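Local coordinates for protein putative adhesin (Komagataella phaffii, PDB 5FX8) that is a putative cell-wall adhesin that may take part in cell-cell interaction, modelled here as its N-terminal, two-domain part, at residues Asn157-Gly162 with Ser264-Leu269; Gln185-Phe190 with Leu274-Val279; Phe94-Gln99 with Glu315-Val320. One frame throughout, in Å; residues are numbered along the deposited sequence.

Interaction 1: Asn157-Gly162 with Ser264-Leu269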
ATOM      1  N   ASN C 157     -40.042  19.607 -27.749  1.00 24.24           N
ATOM      2  CA  ASN C 157     -39.752  19.848 -29.155  1.00 25.25           C
ATOM      3  C   ASN C 157     -40.712  19.017 -29.977  1.00 27.27           C
ATOM      4  O   ASN C 157     -40.707  17.791 -29.880  1.00 31.71           O
ATOM      5  CB  ASN C 157     -38.314  19.495 -29.524  1.00 28.67           C
ATOM      6  CG  ASN C 157     -37.284  20.416 -28.877  1.00 39.17           C
ATOM      7  OD1 ASN C 157     -37.066  21.545 -29.328  1.00 38.93           O
ATOM      8  ND2 ASN C 157     -36.624  19.921 -27.825  1.00 38.04           N
ATOM      9  N   ALA C 158     -41.533  19.661 -30.783  1.00 26.64           N
ATOM     10  CA  ALA C 158     -42.410  18.896 -31.651  1.00 27.07           C
ATOM     11  C   ALA C 158     -41.580  18.181 -32.706  1.00 28.23           C
ATOM     12  O   ALA C 158     -40.707  18.783 -33.331  1.00 33.71           O
ATOM     13  CB  ALA C 158     -43.434  19.808 -32.311  1.00 25.97           C
ATOM     14  N   VAL C 159     -41.835  16.892 -32.904  1.00 26.51           N
ATOM     15  CA  VAL C 159     -41.230  16.157 -34.002  1.00 27.80           C
ATOM     16  C   VAL C 159     -42.325  15.374 -34.722  1.00 30.62           C
ATOM     17  O   VAL C 159     -43.482  15.349 -34.309  1.00 29.82           O
ATOM     18  CB  VAL C 159     -40.086  15.238 -33.522  1.00 29.17           C
ATOM     19  CG1 VAL C 159     -39.059  16.055 -32.773  1.00 31.72           C
ATOM     20  CG2 VAL C 159     -40.605  14.139 -32.619  1.00 28.09           C
ATOM     21  N   THR C 160     -41.947  14.749 -35.827  1.00 29.82           N
ATOM     22  CA  THR C 160     -42.824  13.858 -36.585  1.00 31.55           C
ATOM     23  C   THR C 160     -43.238  12.624 -35.779  1.00 35.55           C
ATOM     24  O   THR C 160     -42.705  11.526 -35.945  1.00 33.58           O
ATOM     25  CB  THR C 160     -42.087  13.431 -37.834  1.00 32.08           C
ATOM     26  OG1 THR C 160     -41.548  14.593 -38.466  1.00 33.72           O
ATOM     27  CG2 THR C 160     -43.021  12.711 -38.767  1.00 36.84           C
ATOM     28  N   GLY C 161     -44.234  12.779 -34.918  1.00 32.26           N
ATOM     29  CA  GLY C 161     -44.509  11.702 -33.985  1.00 31.56           C
ATOM     30  C   GLY C 161     -45.513  11.948 -32.883  1.00 33.36           C
ATOM     31  O   GLY C 161     -46.559  11.334 -32.897  1.00 47.75           O
ATOM     32  N   GLY C 162     -45.201  12.804 -31.915  1.00 29.56           N
ATOM     33  CA  GLY C 162     -43.897  13.398 -31.846  1.00 31.50           C
ATOM     34  C   GLY C 162     -43.594  14.493 -30.854  1.00 31.09           C
ATOM     35  O   GLY C 162     -43.685  15.657 -31.207  1.00 35.96           O
ATOM     36  N   SER C 264     -32.678  12.860 -23.265  1.00 21.47           N
ATOM     37  CA  SER C 264     -33.674  12.990 -24.314  1.00 21.08           C
ATOM     38  C   SER C 264     -34.512  11.725 -24.359  1.00 23.90           C
ATOM     39  O   SER C 264     -33.962  10.631 -24.459  1.00 26.22           O
ATOM     40  CB  SER C 264     -32.993  13.235 -25.654  1.00 21.26           C
ATOM     41  OG  SER C 264     -33.902  13.178 -26.723  1.00 24.19           O
ATOM     42  N   PHE C 265     -35.836  11.857 -24.294  1.00 23.32           N
ATOM     43  CA  PHE C 265     -36.699  10.704 -24.528  1.00 25.82           C
ATOM     44  C   PHE C 265     -37.847  11.056 -25.462  1.00 26.17           C
ATOM     45  O   PHE C 265     -38.561  12.036 -25.254  1.00 24.99           O
ATOM     46  CB  PHE C 265     -37.231  10.095 -23.223  1.00 28.18           C
ATOM     47  CG  PHE C 265     -37.661  11.085 -22.213  1.00 25.27           C
ATOM     48  CD1 PHE C 265     -36.735  11.739 -21.432  1.00 27.91           C
ATOM     49  CD2 PHE C 265     -39.004  11.330 -22.006  1.00 31.49           C
ATOM     50  CE1 PHE C 265     -37.131  12.645 -20.491  1.00 30.54           C
ATOM     51  CE2 PHE C 265     -39.422  12.231 -21.054  1.00 30.02           C
ATOM     52  CZ  PHE C 265     -38.486  12.890 -20.295  1.00 34.67           C
ATOM     53  N   LEU C 266     -38.021  10.232 -26.481  1.00 29.08           N
ATOM     54  CA  LEU C 266     -39.027  10.452 -27.498  1.00 24.72           C
ATOM     55  C   LEU C 266     -40.357   9.885 -27.044  1.00 27.70           C
ATOM     56  O   LEU C 266     -40.428   8.843 -26.392  1.00 27.86           O
ATOM     57  CB  LEU C 266     -38.605   9.789 -28.807  1.00 27.44           C
ATOM     58  CG  LEU C 266     -39.374  10.022 -30.105  1.00 28.05           C
ATOM     59  CD1 LEU C 266     -39.303  11.470 -30.447  1.00 28.18           C
ATOM     60  CD2 LEU C 266     -38.767   9.215 -31.227  1.00 29.08           C
ATOM     61  N   SER C 267     -41.420  10.579 -27.413  1.00 27.29           N
ATOM     62  CA  SER C 267     -42.778  10.120 -27.178  1.00 27.83           C
ATOM     63  C   SER C 267     -43.550  10.215 -28.488  1.00 28.89           C
ATOM     64  O   SER C 267     -43.771  11.311 -29.005  1.00 30.06           O
ATOM     65  CB  SER C 267     -43.440  10.940 -26.080  1.00 27.61           C
ATOM     66  OG  SER C 267     -44.712  10.425 -25.765  1.00 29.03           O
ATOM     67  N   ASN C 268     -43.940   9.068 -29.033  1.00 33.79           N
ATOM     68  CA  ASN C 268     -44.814   9.032 -30.196  1.00 31.45           C
ATOM     69  C   ASN C 268     -46.263   9.290 -29.792  1.00 31.87           C
ATOM     70  O   ASN C 268     -46.735   8.796 -28.769  1.00 28.11           O
ATOM     71  CB  ASN C 268     -44.681   7.688 -30.899  1.00 29.70           C
ATOM     72  CG  ASN C 268     -43.331   7.520 -31.553  1.00 30.43           C
ATOM     73  OD1 ASN C 268     -42.900   8.380 -32.314  1.00 30.01           O
ATOM     74  ND2 ASN C 268     -42.639   6.428 -31.245  1.00 31.81           N
ATOM     75  N   LEU C 269     -46.966  10.089 -30.598  1.00 35.77           N
ATOM     76  CA  LEU C 269     -48.346  10.467 -30.320  1.00 33.42           C
ATOM     77  C   LEU C 269     -49.280  10.000 -31.431  1.00 32.76           C
ATOM     78  O   LEU C 269     -48.892   9.910 -32.597  1.00 32.58           O
ATOM     79  CB  LEU C 269     -48.473  11.982 -30.167  1.00 31.82           C
ATOM     80  CG  LEU C 269     -47.542  12.597 -29.127  1.00 35.61           C
ATOM     81  CD1 LEU C 269     -47.513  14.111 -29.243  1.00 30.06           C
ATOM     82  CD2 LEU C 269     -47.972  12.179 -27.736  1.00 29.99           C
TER

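Interaction 2: Gln185-Phe190 with Leu274-Val279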
ATOM      1  N   GLN C 185     -46.586  10.411 -18.397  1.00 26.47           N
ATOM      2  CA  GLN C 185     -47.305  11.217 -19.366  1.00 27.49           C
ATOM      3  C   GLN C 185     -48.504  10.452 -19.924  1.00 29.37           C
ATOM      4  O   GLN C 185     -48.471   9.228 -20.047  1.00 29.14           O
ATOM      5  CB  GLN C 185     -46.364  11.656 -20.483  1.00 27.50           C
ATOM      6  CG  GLN C 185     -46.821  11.254 -21.822  1.00 28.38           C
ATOM      7  CD  GLN C 185     -46.033  11.864 -22.923  1.00 27.23           C
ATOM      8  OE1 GLN C 185     -46.348  11.663 -24.086  1.00 29.30           O
ATOM      9  NE2 GLN C 185     -45.001  12.612 -22.581  1.00 26.27           N
ATOM     10  N   THR C 186     -49.575  11.186 -20.226  1.00 32.34           N
ATOM     11  CA  THR C 186     -50.730  10.650 -20.949  1.00 36.28           C
ATOM     12  C   THR C 186     -51.064  11.657 -22.013  1.00 29.60           C
ATOM     13  O   THR C 186     -51.044  12.846 -21.742  1.00 30.80           O
ATOM     14  CB  THR C 186     -51.975  10.442 -20.054  1.00 33.70           C
ATOM     15  OG1 THR C 186     -52.401  11.710 -19.546  1.00 39.76           O
ATOM     16  CG2 THR C 186     -51.671   9.548 -18.903  1.00 30.14           C
ATOM     17  N   PRO C 187     -51.411  11.199 -23.218  1.00 32.60           N
ATOM     18  CA  PRO C 187     -51.590   9.819 -23.650  1.00 31.66           C
ATOM     19  C   PRO C 187     -50.438   9.216 -24.436  1.00 33.56           C
ATOM     20  O   PRO C 187     -50.639   8.141 -24.999  1.00 40.30           O
ATOM     21  CB  PRO C 187     -52.785   9.931 -24.569  1.00 35.01           C
ATOM     22  CG  PRO C 187     -52.517  11.203 -25.270  1.00 30.74           C
ATOM     23  CD  PRO C 187     -51.964  12.126 -24.218  1.00 31.07           C
ATOM     24  N   GLY C 188     -49.286   9.860 -24.508  1.00 28.07           N
ATOM     25  CA  GLY C 188     -48.242   9.376 -25.396  1.00 32.04           C
ATOM     26  C   GLY C 188     -47.749   7.976 -25.057  1.00 32.88           C
ATOM     27  O   GLY C 188     -48.068   7.381 -24.026  1.00 32.78           O
ATOM     28  N   THR C 189     -46.943   7.445 -25.972  1.00 31.93           N
ATOM     29  CA  THR C 189     -46.288   6.151 -25.811  1.00 34.28           C
ATOM     30  C   THR C 189     -44.790   6.322 -26.005  1.00 33.12           C
ATOM     31  O   THR C 189     -44.346   6.659 -27.106  1.00 30.68           O
ATOM     32  CB  THR C 189     -46.830   5.116 -26.802  1.00 36.13           C
ATOM     33  OG1 THR C 189     -48.124   4.679 -26.380  1.00 47.16           O
ATOM     34  CG2 THR C 189     -45.921   3.915 -26.850  1.00 39.03           C
ATOM     35  N   PHE C 190     -44.018   6.063 -24.945  1.00 33.25           N
ATOM     36  CA  PHE C 190     -42.570   6.258 -24.984  1.00 31.82           C
ATOM     37  C   PHE C 190     -41.904   5.212 -25.861  1.00 31.16           C
ATOM     38  O   PHE C 190     -42.280   4.042 -25.842  1.00 33.97           O
ATOM     39  CB  PHE C 190     -41.975   6.202 -23.579  1.00 29.75           C
ATOM     40  CG  PHE C 190     -42.180   7.452 -22.789  1.00 30.62           C
ATOM     41  CD1 PHE C 190     -41.817   8.680 -23.307  1.00 28.48           C
ATOM     42  CD2 PHE C 190     -42.764   7.412 -21.533  1.00 30.67           C
ATOM     43  CE1 PHE C 190     -42.024   9.839 -22.579  1.00 28.66           C
ATOM     44  CE2 PHE C 190     -42.976   8.577 -20.810  1.00 28.40           C
ATOM     45  CZ  PHE C 190     -42.605   9.783 -21.332  1.00 26.11           C
ATOM     46  N   LEU C 274     -53.708  16.583 -29.420  1.00 27.89           N
ATOM     47  CA  LEU C 274     -53.327  17.983 -29.549  1.00 31.52           C
ATOM     48  C   LEU C 274     -52.617  18.522 -28.324  1.00 27.16           C
ATOM     49  O   LEU C 274     -52.047  19.607 -28.394  1.00 29.40           O
ATOM     50  CB  LEU C 274     -54.560  18.859 -29.828  1.00 26.92           C
ATOM     51  CG  LEU C 274     -55.469  18.454 -30.994  1.00 30.29           C
ATOM     52  CD1 LEU C 274     -56.888  19.032 -30.874  1.00 24.23           C
ATOM     53  CD2 LEU C 274     -54.825  18.864 -32.291  1.00 24.66           C
ATOM     54  N   GLU C 275     -52.629  17.795 -27.218  1.00 27.87           N
ATOM     55  CA  GLU C 275     -52.153  18.273 -25.938  1.00 27.54           C
ATOM     56  C   GLU C 275     -51.721  17.048 -25.142  1.00 29.43           C
ATOM     57  O   GLU C 275     -52.294  15.964 -25.298  1.00 26.12           O
ATOM     58  CB  GLU C 275     -53.252  19.080 -25.229  1.00 30.33           C
ATOM     59  CG  GLU C 275     -52.970  19.460 -23.778  1.00 41.61           C
ATOM     60  CD  GLU C 275     -54.194  20.054 -23.063  1.00 47.76           C
ATOM     61  OE1 GLU C 275     -55.333  19.710 -23.440  1.00 48.30           O
ATOM     62  OE2 GLU C 275     -54.023  20.873 -22.130  1.00 49.67           O
ATOM     63  N   VAL C 276     -50.694  17.223 -24.308  1.00 26.28           N
ATOM     64  CA  VAL C 276     -50.061  16.129 -23.573  1.00 28.71           C
ATOM     65  C   VAL C 276     -49.708  16.609 -22.168  1.00 27.95           C
ATOM     66  O   VAL C 276     -49.008  17.613 -22.013  1.00 28.69           O
ATOM     67  CB  VAL C 276     -48.803  15.621 -24.312  1.00 26.06           C
ATOM     68  CG1 VAL C 276     -47.820  14.999 -23.365  1.00 27.58           C
ATOM     69  CG2 VAL C 276     -49.182  14.611 -25.315  1.00 27.75           C
ATOM     70  N   GLN C 277     -50.176  15.891 -21.144  1.00 27.53           N
ATOM     71  CA  GLN C 277     -49.750  16.146 -19.769  1.00 28.11           C
ATOM     72  C   GLN C 277     -48.464  15.375 -19.497  1.00 26.80           C
ATOM     73  O   GLN C 277     -48.347  14.205 -19.870  1.00 25.24           O
ATOM     74  CB  GLN C 277     -50.830  15.747 -18.766  1.00 29.13           C
ATOM     75  CG  GLN C 277     -52.193  16.345 -19.052  1.00 31.77           C
ATOM     76  CD  GLN C 277     -52.190  17.862 -18.985  1.00 41.02           C
ATOM     77  OE1 GLN C 277     -51.778  18.451 -17.976  1.00 36.33           O
ATOM     78  NE2 GLN C 277     -52.637  18.509 -20.066  1.00 38.06           N
ATOM     79  N   ASN C 278     -47.493  16.043 -18.876  1.00 27.22           N
ATOM     80  CA  ASN C 278     -46.186  15.444 -18.643  1.00 26.85           C
ATOM     81  C   ASN C 278     -45.565  16.006 -17.383  1.00 26.41           C
ATOM     82  O   ASN C 278     -45.433  17.224 -17.253  1.00 30.04           O
ATOM     83  CB  ASN C 278     -45.241  15.700 -19.807  1.00 23.75           C
ATOM     84  CG  ASN C 278     -43.870  15.113 -19.570  1.00 24.37           C
ATOM     85  OD1 ASN C 278     -43.089  15.629 -18.783  1.00 25.59           O
ATOM     86  ND2 ASN C 278     -43.578  14.029 -20.246  1.00 24.32           N
ATOM     87  N   VAL C 279     -45.129  15.128 -16.490  1.00 24.99           N
ATOM     88  CA  VAL C 279     -44.385  15.547 -15.313  1.00 27.25           C
ATOM     89  C   VAL C 279     -43.037  14.845 -15.313  1.00 28.49           C
ATOM     90  O   VAL C 279     -42.912  13.722 -15.803  1.00 27.52           O
ATOM     91  CB  VAL C 279     -45.159  15.255 -14.023  1.00 24.44           C
ATOM     92  CG1 VAL C 279     -45.355  13.798 -13.887  1.00 26.98           C
ATOM     93  CG2 VAL C 279     -44.413  15.783 -12.844  1.00 32.19           C
TER

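Interaction 3: Phe94-Gln99 with Glu315-Val320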
ATOM      1  N   PHE C  94     -67.505  41.632 -35.819  1.00 37.30           N
ATOM      2  CA  PHE C  94     -68.635  41.438 -34.929  1.00 42.77           C
ATOM      3  C   PHE C  94     -69.844  40.878 -35.677  1.00 47.63           C
ATOM      4  O   PHE C  94     -69.995  41.064 -36.885  1.00 51.36           O
ATOM      5  CB  PHE C  94     -68.984  42.754 -34.262  1.00 46.24           C
ATOM      6  CG  PHE C  94     -67.916  43.278 -33.364  1.00 40.22           C
ATOM      7  CD1 PHE C  94     -66.858  43.997 -33.865  1.00 44.02           C
ATOM      8  CD2 PHE C  94     -67.987  43.079 -32.004  1.00 36.68           C
ATOM      9  CE1 PHE C  94     -65.886  44.490 -33.016  1.00 40.39           C
ATOM     10  CE2 PHE C  94     -67.024  43.571 -31.170  1.00 34.12           C
ATOM     11  CZ  PHE C  94     -65.979  44.268 -31.668  1.00 34.49           C
ATOM     12  N   SER C  95     -70.725  40.204 -34.935  1.00 51.56           N
ATOM     13  CA  SER C  95     -71.798  39.374 -35.512  1.00 64.00           C
ATOM     14  C   SER C  95     -73.165  39.890 -35.067  1.00 74.04           C
ATOM     15  O   SER C  95     -73.932  39.207 -34.375  1.00 73.88           O
ATOM     16  CB  SER C  95     -71.591  37.895 -35.105  1.00 54.94           C
ATOM     17  OG  SER C  95     -70.233  37.472 -35.237  1.00 45.71           O
ATOM     18  N   ASP C  96     -73.499  41.126 -35.490  1.00 84.36           N
ATOM     19  CA  ASP C  96     -74.641  41.850 -34.926  1.00 89.23           C
ATOM     20  C   ASP C  96     -75.191  42.864 -35.943  1.00 93.45           C
ATOM     21  O   ASP C  96     -74.673  44.016 -36.006  1.00 96.65           O
ATOM     22  CB  ASP C  96     -74.294  42.566 -33.644  1.00 91.40           C
ATOM     23  CG  ASP C  96     -75.331  42.282 -32.588  1.00 92.18           C
ATOM     24  OD1 ASP C  96     -76.260  41.506 -32.807  1.00 94.40           O
ATOM     25  OD2 ASP C  96     -75.151  42.867 -31.494  1.00 91.56           O
ATOM     26  N   PRO C  97     -76.228  42.533 -36.704  1.00 96.56           N
ATOM     27  CA  PRO C  97     -76.512  43.251 -37.912  1.00 96.63           C
ATOM     28  C   PRO C  97     -77.072  44.637 -37.580  1.00101.27           C
ATOM     29  O   PRO C  97     -78.052  44.755 -36.821  1.00103.47           O
ATOM     30  CB  PRO C  97     -77.520  42.385 -38.535  1.00100.89           C
ATOM     31  CG  PRO C  97     -78.286  41.677 -37.400  1.00100.60           C
ATOM     32  CD  PRO C  97     -77.311  41.602 -36.258  1.00101.59           C
ATOM     33  N   GLY C  98     -76.547  45.690 -38.255  1.00100.74           N
ATOM     34  CA  GLY C  98     -76.791  47.044 -38.028  1.00105.98           C
ATOM     35  C   GLY C  98     -77.363  47.245 -36.642  1.00107.25           C
ATOM     36  O   GLY C  98     -78.586  47.366 -36.473  1.00105.54           O
ATOM     37  N   GLN C  99     -76.518  47.154 -35.611  1.00105.42           N
ATOM     38  CA  GLN C  99     -77.008  47.086 -34.228  1.00100.39           C
ATOM     39  C   GLN C  99     -75.869  47.530 -33.310  1.00 97.45           C
ATOM     40  O   GLN C  99     -75.057  46.710 -32.893  1.00110.64           O
ATOM     41  CB  GLN C  99     -77.458  45.687 -33.874  1.00102.73           C
ATOM     42  CG  GLN C  99     -78.943  45.507 -33.739  1.00105.78           C
ATOM     43  CD  GLN C  99     -79.307  44.411 -32.766  1.00107.44           C
ATOM     44  OE1 GLN C  99     -78.527  43.542 -32.466  1.00103.83           O
ATOM     45  NE2 GLN C  99     -80.499  44.461 -32.259  1.00113.04           N
ATOM     46  N   GLU C 315     -66.950  39.149 -20.915  1.00 41.73           N
ATOM     47  CA  GLU C 315     -67.703  39.241 -19.670  1.00 47.93           C
ATOM     48  C   GLU C 315     -68.891  40.191 -19.738  1.00 41.84           C
ATOM     49  O   GLU C 315     -69.840  40.018 -18.976  1.00 43.05           O
ATOM     50  CB  GLU C 315     -66.790  39.693 -18.524  1.00 51.09           C
ATOM     51  CG  GLU C 315     -65.481  38.931 -18.437  1.00 66.21           C
ATOM     52  CD  GLU C 315     -64.822  39.042 -17.077  1.00 82.56           C
ATOM     53  OE1 GLU C 315     -64.170  40.068 -16.800  1.00 86.76           O
ATOM     54  OE2 GLU C 315     -64.951  38.092 -16.287  1.00 77.41           O
ATOM     55  N   ALA C 316     -68.853  41.208 -20.596  1.00 43.10           N
ATOM     56  CA  ALA C 316     -69.940  42.169 -20.715  1.00 41.39           C
ATOM     57  C   ALA C 316     -70.218  42.423 -22.177  1.00 42.28           C
ATOM     58  O   ALA C 316     -69.291  42.593 -22.970  1.00 41.07           O
ATOM     59  CB  ALA C 316     -69.625  43.506 -20.051  1.00 41.98           C
ATOM     60  N   PHE C 317     -71.500  42.476 -22.518  1.00 50.30           N
ATOM     61  CA  PHE C 317     -71.908  42.676 -23.898  1.00 49.68           C
ATOM     62  C   PHE C 317     -73.363  43.105 -23.970  1.00 48.91           C
ATOM     63  O   PHE C 317     -74.205  42.527 -23.280  1.00 54.35           O
ATOM     64  CB  PHE C 317     -71.699  41.392 -24.680  1.00 44.22           C
ATOM     65  CG  PHE C 317     -72.073  41.495 -26.110  1.00 44.09           C
ATOM     66  CD1 PHE C 317     -71.489  42.436 -26.924  1.00 45.18           C
ATOM     67  CD2 PHE C 317     -73.012  40.643 -26.645  1.00 49.75           C
ATOM     68  CE1 PHE C 317     -71.826  42.524 -28.251  1.00 46.63           C
ATOM     69  CE2 PHE C 317     -73.359  40.721 -27.977  1.00 48.94           C
ATOM     70  CZ  PHE C 317     -72.762  41.671 -28.783  1.00 49.72           C
ATOM     71  N   ALA C 318     -73.666  44.103 -24.801  1.00 52.08           N
ATOM     72  CA  ALA C 318     -75.021  44.625 -24.915  1.00 56.96           C
ATOM     73  C   ALA C 318     -75.153  45.419 -26.207  1.00 62.67           C
ATOM     74  O   ALA C 318     -74.244  46.164 -26.574  1.00 63.77           O
ATOM     75  CB  ALA C 318     -75.377  45.506 -23.717  1.00 57.48           C
ATOM     76  N   ALA C 319     -76.296  45.260 -26.883  1.00 72.11           N
ATOM     77  CA  ALA C 319     -76.606  45.948 -28.132  1.00 76.37           C
ATOM     78  C   ALA C 319     -78.021  46.511 -28.074  1.00 84.14           C
ATOM     79  O   ALA C 319     -78.794  46.215 -27.162  1.00 84.61           O
ATOM     80  CB  ALA C 319     -76.473  45.015 -29.342  1.00 82.15           C
ATOM     81  N   VAL C 320     -78.368  47.312 -29.076  1.00 87.22           N
ATOM     82  CA  VAL C 320     -79.658  47.992 -29.088  1.00 89.22           C
ATOM     83  C   VAL C 320     -80.699  47.247 -29.910  1.00 98.19           C
ATOM     84  O   VAL C 320     -80.377  46.584 -30.891  1.00101.74           O
ATOM     85  CB  VAL C 320     -79.509  49.414 -29.607  1.00 91.84           C
ATOM     86  CG1 VAL C 320     -78.408  50.123 -28.850  1.00 87.40           C
ATOM     87  CG2 VAL C 320     -79.232  49.403 -31.103  1.00 93.09           C
TER

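Interaction 1: Asn157-Gly162 with Ser264-Leu269
Gly162 faces Asn268 as an antiparallel non-hydrogen-bonded pair, their CA atoms 4.8 Å apart, just where strand 260-268 ends and strand 162-170 begins. One step further on, Leu269 N donates to Gly161 O at 2.6 Å; the nitrogen sits well above the carbonyl plane, 49° out of it. On the other side of Asn268, Ser267 O receives a CA-H...O contact from Gly162 CA at 3.5 Å.

Leu269 lays its side chain alongside the glycine peptide: CB approaches Gly161 O at 3.4 Å, while CG rests 3.6 Å from Gly162 N. A chi1 of -55° puts CG anti to the carbonyl carbon, at the edge of the Gly161-Gly162 peptide and close to its plane; that peptide bond is cis. The second patch is purely apolar. Val159 CG2 meets Leu266 CD1 at 3.7 Å, the two side chains crossing obliquely; chi1 of -171° places Leu266 CG anti to the backbone nitrogen, and CD1 is the branch that reaches the valine. Ser267 turns its hydroxyl elsewhere, probably to a hydrogen bond with the side chain of Gln185.

Val159 N donates to Gly162 O at 2.8 Å and Thr160 centres an inverse gamma turn, so Val159-Gly162 makes a compact reversal between strands 153-158 and 162-170. This is a tight beta-hairpin whose second strand pairs with 260-268, in one sheet of the second cohesin-like domain.

Interaction 2: Gln185-Phe190 with Leu274-Val279
Gln185 packs against both Val276 and Asn278 of the neighbouring strand. Beyond CG its chain is extended, and it passes the valine at a slant, bringing CD to 3.6 Å from Val276 CG1. Against Asn278 it is again inclined, the two amide planes standing 77° apart, nearly perpendicular. In Asn278 CG is anti to the backbone nitrogen (chi1 179°), and the amide beyond it comes close to the Gln185 side chain; its OD1 is hydrogen-bonded outside the contact to Lys154 NZ. The rim of the Phe190 ring comes in beside this amide, with Asn278 ND2 close to the ring plane, 4.5 Å from CZ.

Val276 has two working branches. CG1 takes the glutamine, whereas CG2 turns to Pro187 and lies 3.9 Å from its CD. The valine also packs on Trp165, Phe303 and Leu269, so it has apolar company well beyond the two segments.

The backbone fixes which faces these groups occupy. Thr186 and Gln277 are an antiparallel hydrogen-bonded pair: Thr186 N donates to Gln277 O at 3.3 Å, and Gln277 N returns to Thr186 O at 3.2 Å. Their side chains start out on the sheet face away from the one that carries Gln185 and Asn278, and both residues are exposed. After Thr186 a cis peptide leads into Pro187 and the chain leaves this sheet, entering strand 189-200 of the other one.

Gln185 and Asn278 thus bring polar groups into a buried setting among valine and aromatic side chains. The bond from Asn278 to Lys154 would help offset the cost of burying that amide, and the lysine charge probably polarises its carbonyl.

Interaction 3: Phe94-Gln99 with Glu315-Val320
The Phe317 ring and the Asp96 carboxylate meet tip to tip: OD2 comes to 3.8 Å from CZ, approaching obliquely, with the two planes 35° apart. Phe317 CB points toward the 94-99 loop, and CG is anti to the backbone nitrogen (chi1 -179°). Seen from the carboxylate, CZ lies well off one side of its plane; Ala319 CB comes from the other side, nearer the plane, 3.3 Å from the same OD2. The acid oxygen is therefore flanked by an aromatic tip and a methyl group, both in van der Waals contact at the surface of the protein. The ring is packed elsewhere on Val76, Val78 and Ile101, and Asp96 too touches Ile101.

Residues 316-319 end strand 312-319, the last of the chain, which pairs antiparallel with strand 101-114 and parallel with 68-72, so the C-terminal end is built into the sheet of the first cohesin-like domain. Glu315 and Ala316 together face Glu105 in a classic beta bulge, and the chain turns a corner at Glu315 before running out beside the loop that links strands 89-94 and 101-114. Val320, the terminal residue, is exposed.

At the far end of that loop Gln99 reaches over the chain terminus. Beyond CG its side chain is extended. Gln99 CG lies 3.4 Å from Val320 O, and its amide oxygen OE1 is 4.0 Å from Ala319 CB. Gln99 NE2 also comes close to Val320 O, but the angle is poor for a hydrogen bond and the approach is doubtful.

Overall arrangement
Interactions 1 and 2 belong to the same domain, their centres 10 Å apart, and they interlock along the chain because their segments alternate. They also touch: Asn268 N probably donates to Thr189 O at 3.1 Å, and Phe265 CD2 packs 3.4 Å from Phe190 CE1. The 185-190 segment ties the two together, since it leaves the sheet of strand 275-286 and enters that of strand 260-268. Interaction 3 stands apart in the first domain, its centre about 44 Å from that of interaction 1 and 41 Å from that of interaction 2. It closes a loop of chain that encloses both, as the C-terminal strand returns to the first domain.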